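Local coordinates for ATP-dependent RNA helicase HrpB (Escherichia coli, PDB 6EUD), which hydrolyses ATP to ADP and phosphate as a bacterial DExH-box RNA helicase that also binds single-stranded RNA, at residues L17-C22 with P175-E180; A23-L28 with L141-Q146; D126-H129 with A135-A138; L137-L142 with D165-M170. All coordinates share one frame; numbering follows the deposited sequence.

Contact 1 of 4, residues L17-C22 with P175-E180; sequences LTALDC and PVVISE
The methyl group of Ala19, on the last turn of helix 13-20, drops onto the ring of Pro175 just before the edge strand 176-178 begins. Ala19 CB lies 3.6 Å from Pro175 CB, and its distance to CG of the same proline is 3.9 Å. The methyl therefore meets the CB-CG side of the five-membered ring, well away from the ring nitrogen. Two residues further along, on the same side of the strand, Val177 adds a second, looser touch: its CG2 stands 4.3 Å from Ala19 CB. With CG1 anti to the backbone N (chi1 171°), the other methyl, CG2, is left beside that nitrogen, and this is the branch that turns to the alanine. One methyl on the helix is thus shared between a proline ring and a single valine branch.

The edge strand itself is held by backbone bonds from Pro175 and Val177 to Leu27 of the neighbouring strand 26-29. Ala19 and Leu20 also rest on Val26, so the helix covers this margin of the largely parallel sheet of the ATP-binding, RecA-like domain. Just past the helix, Asp21 N bonds back to Leu17 O at 3.0 Å, and the Asp21 carboxylate forms a salt bridge with Lys154 and a hydrogen bond with His47.

No hydrogen bond or charge pair joins the two segments. Contact here is purely aliphatic, which means that closeness of fit, and not direction, holds the helix end against the strand, with alanine small enough to let the two backbones come near.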
# COMPACT_ATOMS: atom_id res chain seq x y z
N LEU A 17 15.65 23.69 26.19
CA LEU A 17 15.43 23.27 27.56
C LEU A 17 14.12 23.85 28.09
O LEU A 17 13.36 23.15 28.75
CB LEU A 17 16.60 23.68 28.45
CG LEU A 17 17.95 23.08 28.04
CD1 LEU A 17 19.03 23.50 29.02
CD2 LEU A 17 17.84 21.58 27.97
N THR A 18 13.86 25.12 27.79
CA THR A 18 12.63 25.78 28.21
C THR A 18 11.39 25.08 27.63
O THR A 18 10.41 24.85 28.35
CB THR A 18 12.60 27.26 27.78
OG1 THR A 18 13.69 27.96 28.40
CG2 THR A 18 11.29 27.91 28.19
N ALA A 19 11.43 24.74 26.35
CA ALA A 19 10.33 24.01 25.71
C ALA A 19 10.27 22.57 26.20
O ALA A 19 9.18 21.99 26.35
CB ALA A 19 10.48 24.04 24.19
N LEU A 20 11.44 21.99 26.44
CA LEU A 20 11.54 20.61 26.90
C LEU A 20 10.76 20.42 28.21
O LEU A 20 9.99 19.47 28.35
CB LEU A 20 13.01 20.23 27.08
CG LEU A 20 13.38 18.83 26.58
CD1 LEU A 20 12.67 18.52 25.27
CD2 LEU A 20 14.88 18.74 26.40
N ASP A 21 10.96 21.35 29.14
CA ASP A 21 10.33 21.31 30.46
C ASP A 21 8.99 22.05 30.46
O ASP A 21 8.58 22.59 31.49
CB ASP A 21 11.26 21.92 31.51
CG ASP A 21 12.70 21.44 31.39
OD1 ASP A 21 12.92 20.26 31.03
OD2 ASP A 21 13.62 22.24 31.66
N CYS A 22 8.31 22.08 29.32
CA CYS A 22 7.04 22.80 29.17
C CYS A 22 5.99 21.97 28.46
O CYS A 22 4.80 22.04 28.79
CB CYS A 22 7.26 24.11 28.41
SG CYS A 22 5.73 24.98 27.96
N PRO A 175 6.09 22.90 20.69
CA PRO A 175 7.06 23.97 20.46
C PRO A 175 8.03 23.62 19.35
O PRO A 175 8.71 22.59 19.42
CB PRO A 175 7.79 24.08 21.80
CG PRO A 175 6.84 23.54 22.79
CD PRO A 175 6.11 22.43 22.08
N VAL A 176 8.10 24.46 18.33
CA VAL A 176 9.06 24.29 17.25
C VAL A 176 10.33 25.07 17.57
O VAL A 176 10.28 26.27 17.83
CB VAL A 176 8.49 24.74 15.89
CG1 VAL A 176 9.49 24.43 14.77
CG2 VAL A 176 7.14 24.06 15.64
N VAL A 177 11.46 24.38 17.56
CA VAL A 177 12.73 24.99 17.92
C VAL A 177 13.70 24.89 16.76
O VAL A 177 14.12 23.81 16.40
CB VAL A 177 13.32 24.32 19.17
CG1 VAL A 177 14.74 24.79 19.42
CG2 VAL A 177 12.44 24.59 20.39
N ILE A 178 14.04 26.03 16.16
CA ILE A 178 14.79 26.03 14.91
C ILE A 178 16.25 26.48 15.05
O ILE A 178 16.54 27.59 15.50
CB ILE A 178 14.13 26.94 13.85
CG1 ILE A 178 12.71 26.46 13.56
CG2 ILE A 178 14.98 26.95 12.58
CD1 ILE A 178 11.99 27.23 12.49
N SER A 179 17.15 25.60 14.66
CA SER A 179 18.54 25.96 14.50
C SER A 179 18.84 26.03 13.01
O SER A 179 18.59 25.08 12.27
CB SER A 179 19.45 24.95 15.19
OG SER A 179 20.78 25.02 14.71
N GLU A 180 19.36 27.16 12.54
CA GLU A 180 19.76 27.23 11.14
C GLU A 180 21.07 27.98 11.00
O GLU A 180 21.39 28.87 11.79
CB GLU A 180 18.67 27.89 10.28
CG GLU A 180 18.81 29.40 10.10
CD GLU A 180 17.73 30.00 9.21
OE1 GLU A 180 16.79 29.26 8.83
OE2 GLU A 180 17.82 31.20 8.89

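Contact 2 of 4, residues A23-L28 with L141-Q146; sequences APQVLL and LLLDVQ
Gln25 lays its bent side chain against Leu143 and the amide of Gln146, where the segment leading into strand 26-29 of the RecA-like domain's largely parallel sheet meets the C-terminal part of helix 133-145. That strand leads on into the predicted ATP-binding loop, but this contact lies away from it. CG of Gln25 sits beside the backbone N, and the chain then bends at chi2, which turns NE2 toward Gln146 OE1 while CG and NE2 lie along Leu143 CD2, with NE2 3.6 Å from that methyl.

Gln146, extended beyond CG, supplies both polar links. Its NE2 donates to Pro24 O at 2.7 Å, a bent bond of 134° at the hydrogen, reaching the carbonyl from above its plane. Its OE1 in turn accepts from Gln25 NE2. The two amide planes stand 90° apart: OE1 lies in the plane of the Gln25 amide, yet the incoming nitrogen sits above the plane of the Gln146 carbonyl. NE2 of Gln146 also bonds to Leu153 O, so a single amide nitrogen serves two backbone carbonyls. Replacing Gln146 by alanine removes the amide, which would probably leave Pro24 O and Leu153 O without this donor and let the Gln25 amide turn.

The straighter of the two bonds across the contact is Gln25 NE2 to Gln146 OE1, 2.9 Å long and 159° at the hydrogen.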
# COMPACT_ATOMS: atom_id res chain seq x y z
N ALA A 23 6.42 21.19 27.47
CA ALA A 23 5.51 20.43 26.63
C ALA A 23 5.84 18.93 26.59
O ALA A 23 6.98 18.53 26.83
CB ALA A 23 5.50 21.02 25.22
N PRO A 24 4.82 18.10 26.30
CA PRO A 24 5.02 16.66 26.11
C PRO A 24 5.76 16.32 24.80
O PRO A 24 6.40 15.27 24.72
CB PRO A 24 3.59 16.11 26.10
CG PRO A 24 2.74 17.25 25.69
CD PRO A 24 3.39 18.47 26.26
N GLN A 25 5.68 17.18 23.79
CA GLN A 25 6.47 16.98 22.58
C GLN A 25 7.23 18.26 22.21
O GLN A 25 6.70 19.37 22.32
CB GLN A 25 5.59 16.53 21.40
CG GLN A 25 4.81 15.26 21.65
CD GLN A 25 3.56 15.53 22.48
OE1 GLN A 25 2.98 16.61 22.42
NE2 GLN A 25 3.19 14.56 23.30
N VAL A 26 8.47 18.10 21.78
CA VAL A 26 9.26 19.22 21.29
C VAL A 26 9.85 18.88 19.92
O VAL A 26 10.50 17.85 19.76
CB VAL A 26 10.40 19.57 22.25
CG1 VAL A 26 11.29 20.63 21.62
CG2 VAL A 26 9.83 20.07 23.56
N LEU A 27 9.61 19.74 18.94
CA LEU A 27 10.14 19.55 17.60
C LEU A 27 11.41 20.39 17.35
O LEU A 27 11.38 21.62 17.48
CB LEU A 27 9.07 19.88 16.56
CG LEU A 27 9.51 19.98 15.10
CD1 LEU A 27 10.22 18.71 14.62
CD2 LEU A 27 8.33 20.32 14.19
N LEU A 28 12.51 19.73 17.02
CA LEU A 28 13.77 20.43 16.73
C LEU A 28 14.20 20.27 15.28
O LEU A 28 14.28 19.16 14.75
CB LEU A 28 14.90 19.95 17.65
CG LEU A 28 16.29 20.49 17.27
CD1 LEU A 28 16.46 21.97 17.63
CD2 LEU A 28 17.39 19.65 17.86
N LEU A 141 3.33 4.98 18.88
CA LEU A 141 3.37 4.26 20.15
C LEU A 141 3.68 5.21 21.28
O LEU A 141 3.01 5.22 22.31
CB LEU A 141 4.41 3.14 20.10
CG LEU A 141 4.06 2.04 19.10
CD1 LEU A 141 5.22 1.11 18.85
CD2 LEU A 141 2.87 1.25 19.62
N LEU A 142 4.69 6.05 21.08
CA LEU A 142 5.10 6.99 22.12
C LEU A 142 4.02 8.04 22.46
O LEU A 142 3.93 8.48 23.60
CB LEU A 142 6.39 7.68 21.68
CG LEU A 142 7.59 6.75 21.69
CD1 LEU A 142 8.77 7.37 20.97
CD2 LEU A 142 7.94 6.37 23.13
N LEU A 143 3.22 8.43 21.48
CA LEU A 143 2.11 9.33 21.75
C LEU A 143 1.00 8.61 22.54
O LEU A 143 0.21 9.24 23.24
CB LEU A 143 1.56 9.90 20.44
CG LEU A 143 2.45 10.93 19.74
CD1 LEU A 143 1.84 11.41 18.41
CD2 LEU A 143 2.72 12.10 20.67
N ASP A 144 0.94 7.28 22.43
CA ASP A 144 -0.04 6.53 23.20
C ASP A 144 0.46 6.28 24.61
O ASP A 144 -0.32 6.34 25.56
CB ASP A 144 -0.39 5.22 22.52
CG ASP A 144 -1.66 5.32 21.71
OD1 ASP A 144 -2.10 6.46 21.43
OD2 ASP A 144 -2.24 4.27 21.38
N VAL A 145 1.76 6.00 24.75
CA VAL A 145 2.38 5.90 26.07
C VAL A 145 2.18 7.19 26.86
O VAL A 145 1.97 7.16 28.07
CB VAL A 145 3.88 5.61 25.97
CG1 VAL A 145 4.49 5.55 27.37
CG2 VAL A 145 4.14 4.31 25.19
N GLN A 146 2.22 8.32 26.16
CA GLN A 146 2.07 9.64 26.79
C GLN A 146 0.63 10.00 27.18
O GLN A 146 0.42 10.94 27.95
CB GLN A 146 2.60 10.72 25.86
CG GLN A 146 4.10 10.85 25.83
CD GLN A 146 4.54 11.86 24.79
OE1 GLN A 146 4.07 11.82 23.65
NE2 GLN A 146 5.42 12.77 25.18

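Contact 3 of 4, residues D126-H129 with A135-A138; sequences DEFH and ADLA
The ring of Phe128 turns its CE2 edge to the helix, where Ala135 O lies close to the ring plane, 4.0 Å from CE2. Asp136 OD1 comes in obliquely, 3.9 Å from CZ, with its carboxylate tilted 36° from the ring. The methyl of Ala135 completes the group, its CB 4.3 Å from Phe128 CD2. On the other ring of this turn, Glu127 O stands over one face of His129, displaced toward the rim.

Phe128 is the third residue of the DEFH box, the DExH motif II (Walker B) of the helicase. Its CG is anti to the backbone N (chi1 -169°), which carries the ring away from the motif's polar groups and packs it between helix 133-145 and Ile157 of strand 154-159. Asp126 and Glu127 instead meet the P-loop, through Ser37 and Lys36 respectively, while His129 NE2 bonds to Thr280.

Asp136 has its main partner elsewhere, in a salt bridge from OD2 to Arg131. No hydrogen bond crosses the contact, and any attraction between ring hydrogens and oxygens is likely to be weak; the contact is mainly dispersive, joining the one apolar residue of the motif to the helix, while the polar residues beside it engage the P-loop and Thr280.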
# COMPACT_ATOMS: atom_id res chain seq x y z
N ASP A 126 15.51 10.72 15.84
CA ASP A 126 16.44 11.45 15.01
C ASP A 126 16.19 11.20 13.52
O ASP A 126 15.61 10.19 13.15
CB ASP A 126 17.88 11.09 15.40
CG ASP A 126 18.88 12.13 14.94
OD1 ASP A 126 20.05 11.76 14.74
OD2 ASP A 126 18.49 13.31 14.77
N GLU A 127 16.65 12.13 12.68
CA GLU A 127 16.47 12.07 11.23
C GLU A 127 15.01 11.81 10.87
O GLU A 127 14.71 11.01 9.99
CB GLU A 127 17.37 11.01 10.61
CG GLU A 127 18.81 11.07 11.12
CD GLU A 127 19.52 12.39 10.79
OE1 GLU A 127 19.25 12.96 9.71
OE2 GLU A 127 20.34 12.85 11.61
N PHE A 128 14.10 12.50 11.55
CA PHE A 128 12.67 12.25 11.36
C PHE A 128 12.15 12.61 9.97
O PHE A 128 11.15 12.08 9.51
CB PHE A 128 11.84 13.01 12.41
CG PHE A 128 10.40 12.58 12.43
CD1 PHE A 128 9.43 13.29 11.75
CD2 PHE A 128 10.03 11.42 13.12
CE1 PHE A 128 8.11 12.86 11.75
CE2 PHE A 128 8.71 11.00 13.12
CZ PHE A 128 7.75 11.73 12.43
N HIS A 129 12.84 13.53 9.30
CA HIS A 129 12.45 13.98 7.98
C HIS A 129 12.46 12.86 6.93
O HIS A 129 11.88 13.01 5.86
CB HIS A 129 13.38 15.09 7.53
CG HIS A 129 14.81 14.66 7.51
ND1 HIS A 129 15.62 14.72 8.63
CD2 HIS A 129 15.56 14.12 6.53
CE1 HIS A 129 16.81 14.25 8.33
NE2 HIS A 129 16.81 13.88 7.06
N ALA A 135 10.19 4.97 12.26
CA ALA A 135 10.08 6.14 13.14
C ALA A 135 8.63 6.63 13.27
O ALA A 135 8.26 7.21 14.30
CB ALA A 135 10.96 7.27 12.64
N ASP A 136 7.81 6.39 12.24
CA ASP A 136 6.40 6.71 12.32
C ASP A 136 5.72 5.82 13.36
O ASP A 136 4.95 6.29 14.20
CB ASP A 136 5.73 6.52 10.96
CG ASP A 136 5.89 7.74 10.04
OD1 ASP A 136 6.72 8.65 10.32
OD2 ASP A 136 5.19 7.79 9.01
N LEU A 137 6.02 4.53 13.29
CA LEU A 137 5.47 3.59 14.25
C LEU A 137 5.93 3.95 15.66
O LEU A 137 5.12 4.01 16.57
CB LEU A 137 5.86 2.16 13.88
CG LEU A 137 5.41 1.12 14.89
CD1 LEU A 137 3.91 1.26 15.16
CD2 LEU A 137 5.75 -0.29 14.43
N ALA A 138 7.22 4.24 15.84
CA ALA A 138 7.71 4.72 17.15
C ALA A 138 6.96 5.96 17.64
O ALA A 138 6.58 6.04 18.80
CB ALA A 138 9.19 5.03 17.09

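Contact 4 of 4, residues L137-L142 with D165-M170; sequences LALALL and DRLQQM
Two crossovers of the RecA-like domain meet here: helix 133-145, from the beta-alpha-beta unit between the adjacent parallel strands 120-125 and 154-159, and the short helix 167-170, which lies on the way from 154-159 to the edge strand 176-178. Leu139 is the one residue of 137-142 that bridges them. Its CD2 methyl meets the terminal methyl of Met170 tip to tip, with CD2 to CE 3.6 Å. Leu167 reaches the same branch more loosely, its CD1 4.3 Å from Leu139 CD2.

The backbones stay well apart, with Leu139 CA to Leu167 CA 11.0 Å, so long side chains make the contact. In Leu139 the CG stands opposite the backbone N across the CA-CB bond (chi1 -178°), sending the branched end outward from the helix. Met170 is extended through its first two torsions and then bends at the sulfur (chi3 70°), which swings CE round to the leucine.

The contact is entirely apolar and belongs to the layer over one face of the sheet: Leu139 also rests on Leu155 and Ile157 of strand 154-159. Short helix 167-170 has only weak bonds within its own backbone, and it meets helix 133-145 through Leu167 and Met170. The same Met170 CE that touches Leu139 also packs against Leu143, one helical turn further along, at 3.7 Å from its CD1.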
# COMPACT_ATOMS: atom_id res chain seq x y z
N LEU A 137 6.02 4.53 13.29
CA LEU A 137 5.47 3.59 14.25
C LEU A 137 5.93 3.95 15.66
O LEU A 137 5.12 4.01 16.57
CB LEU A 137 5.86 2.16 13.88
CG LEU A 137 5.41 1.12 14.89
CD1 LEU A 137 3.91 1.26 15.16
CD2 LEU A 137 5.75 -0.29 14.43
N ALA A 138 7.22 4.24 15.84
CA ALA A 138 7.71 4.72 17.15
C ALA A 138 6.96 5.96 17.64
O ALA A 138 6.58 6.04 18.80
CB ALA A 138 9.19 5.03 17.09
N LEU A 139 6.74 6.93 16.75
CA LEU A 139 6.00 8.13 17.11
C LEU A 139 4.58 7.83 17.62
O LEU A 139 4.16 8.36 18.64
CB LEU A 139 5.92 9.09 15.93
CG LEU A 139 5.20 10.39 16.26
CD1 LEU A 139 5.88 11.05 17.44
CD2 LEU A 139 5.18 11.33 15.07
N ALA A 140 3.86 6.97 16.90
CA ALA A 140 2.49 6.60 17.26
C ALA A 140 2.40 5.89 18.62
O ALA A 140 1.48 6.18 19.42
CB ALA A 140 1.89 5.71 16.18
N LEU A 141 3.33 4.98 18.88
CA LEU A 141 3.37 4.26 20.15
C LEU A 141 3.68 5.21 21.28
O LEU A 141 3.01 5.22 22.31
CB LEU A 141 4.41 3.14 20.10
CG LEU A 141 4.06 2.04 19.10
CD1 LEU A 141 5.22 1.11 18.85
CD2 LEU A 141 2.87 1.25 19.62
N LEU A 142 4.69 6.05 21.08
CA LEU A 142 5.10 6.99 22.12
C LEU A 142 4.02 8.04 22.46
O LEU A 142 3.93 8.48 23.60
CB LEU A 142 6.39 7.68 21.68
CG LEU A 142 7.59 6.75 21.69
CD1 LEU A 142 8.77 7.37 20.97
CD2 LEU A 142 7.94 6.37 23.13
N ASP A 165 5.84 20.95 8.36
CA ASP A 165 4.54 21.39 8.86
C ASP A 165 3.29 20.52 8.66
O ASP A 165 2.19 21.06 8.89
CB ASP A 165 4.28 22.84 8.38
CG ASP A 165 4.80 23.08 7.00
OD1 ASP A 165 5.63 22.30 6.51
OD2 ASP A 165 4.33 24.06 6.39
N ARG A 166 3.42 19.23 8.31
CA ARG A 166 2.27 18.36 8.54
C ARG A 166 2.41 17.77 9.95
O ARG A 166 1.48 17.16 10.46
CB ARG A 166 2.14 17.29 7.47
CG ARG A 166 1.19 17.66 6.32
CD ARG A 166 0.91 16.58 5.32
NE ARG A 166 0.82 15.25 5.92
CZ ARG A 166 -0.31 14.56 6.07
NH1 ARG A 166 -1.48 15.09 5.72
NH2 ARG A 166 -0.28 13.35 6.60
N LEU A 167 3.55 18.03 10.59
CA LEU A 167 3.82 17.55 11.95
C LEU A 167 3.18 18.42 13.04
O LEU A 167 2.64 17.90 14.01
CB LEU A 167 5.34 17.45 12.17
CG LEU A 167 5.84 16.72 13.41
CD1 LEU A 167 5.32 15.30 13.45
CD2 LEU A 167 7.35 16.71 13.45
N GLN A 168 3.21 19.74 12.88
CA GLN A 168 2.51 20.59 13.85
C GLN A 168 1.01 20.57 13.60
O GLN A 168 0.23 20.91 14.48
CB GLN A 168 3.00 22.04 13.81
CG GLN A 168 4.50 22.25 13.71
CD GLN A 168 4.97 21.98 12.32
OE1 GLN A 168 4.34 21.20 11.64
NE2 GLN A 168 6.04 22.64 11.88
N GLN A 169 0.60 20.21 12.39
CA GLN A 169 -0.81 20.01 12.13
C GLN A 169 -1.31 18.81 12.94
O GLN A 169 -2.47 18.77 13.34
CB GLN A 169 -1.08 19.81 10.63
CG GLN A 169 -0.82 21.05 9.79
CD GLN A 169 -1.02 20.81 8.30
OE1 GLN A 169 -1.14 19.66 7.85
NE2 GLN A 169 -1.01 21.88 7.52
N MET A 170 -0.42 17.84 13.17
CA MET A 170 -0.72 16.75 14.09
C MET A 170 -0.48 17.20 15.54
O MET A 170 -1.21 16.79 16.45
CB MET A 170 0.13 15.51 13.77
CG MET A 170 -0.32 14.26 14.53
SD MET A 170 0.75 12.81 14.35
CE MET A 170 2.18 13.33 15.28

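From the N terminus, contact 1 opens at residues 17-22 and shuts only at 175-180, the widest loop, enclosing the other three. Contact 2 opens next, at 23-28, and closes at 141-146. Within its span contact 3 makes a short closure from 126-129 to 135-138. Contact 4 starts at 137-142, overlapping the end of contact 3 and sharing Leu141 and Leu142 with the stretch where contact 2 closes, and itself shuts at 165-170. Helix 133-145 serves contacts 2, 3 and 4, and Phe128 CZ touches Leu139 CD2 between the last two. Strands 26-29 and 176-178, neighbours in the sheet, join contacts 1 and 2.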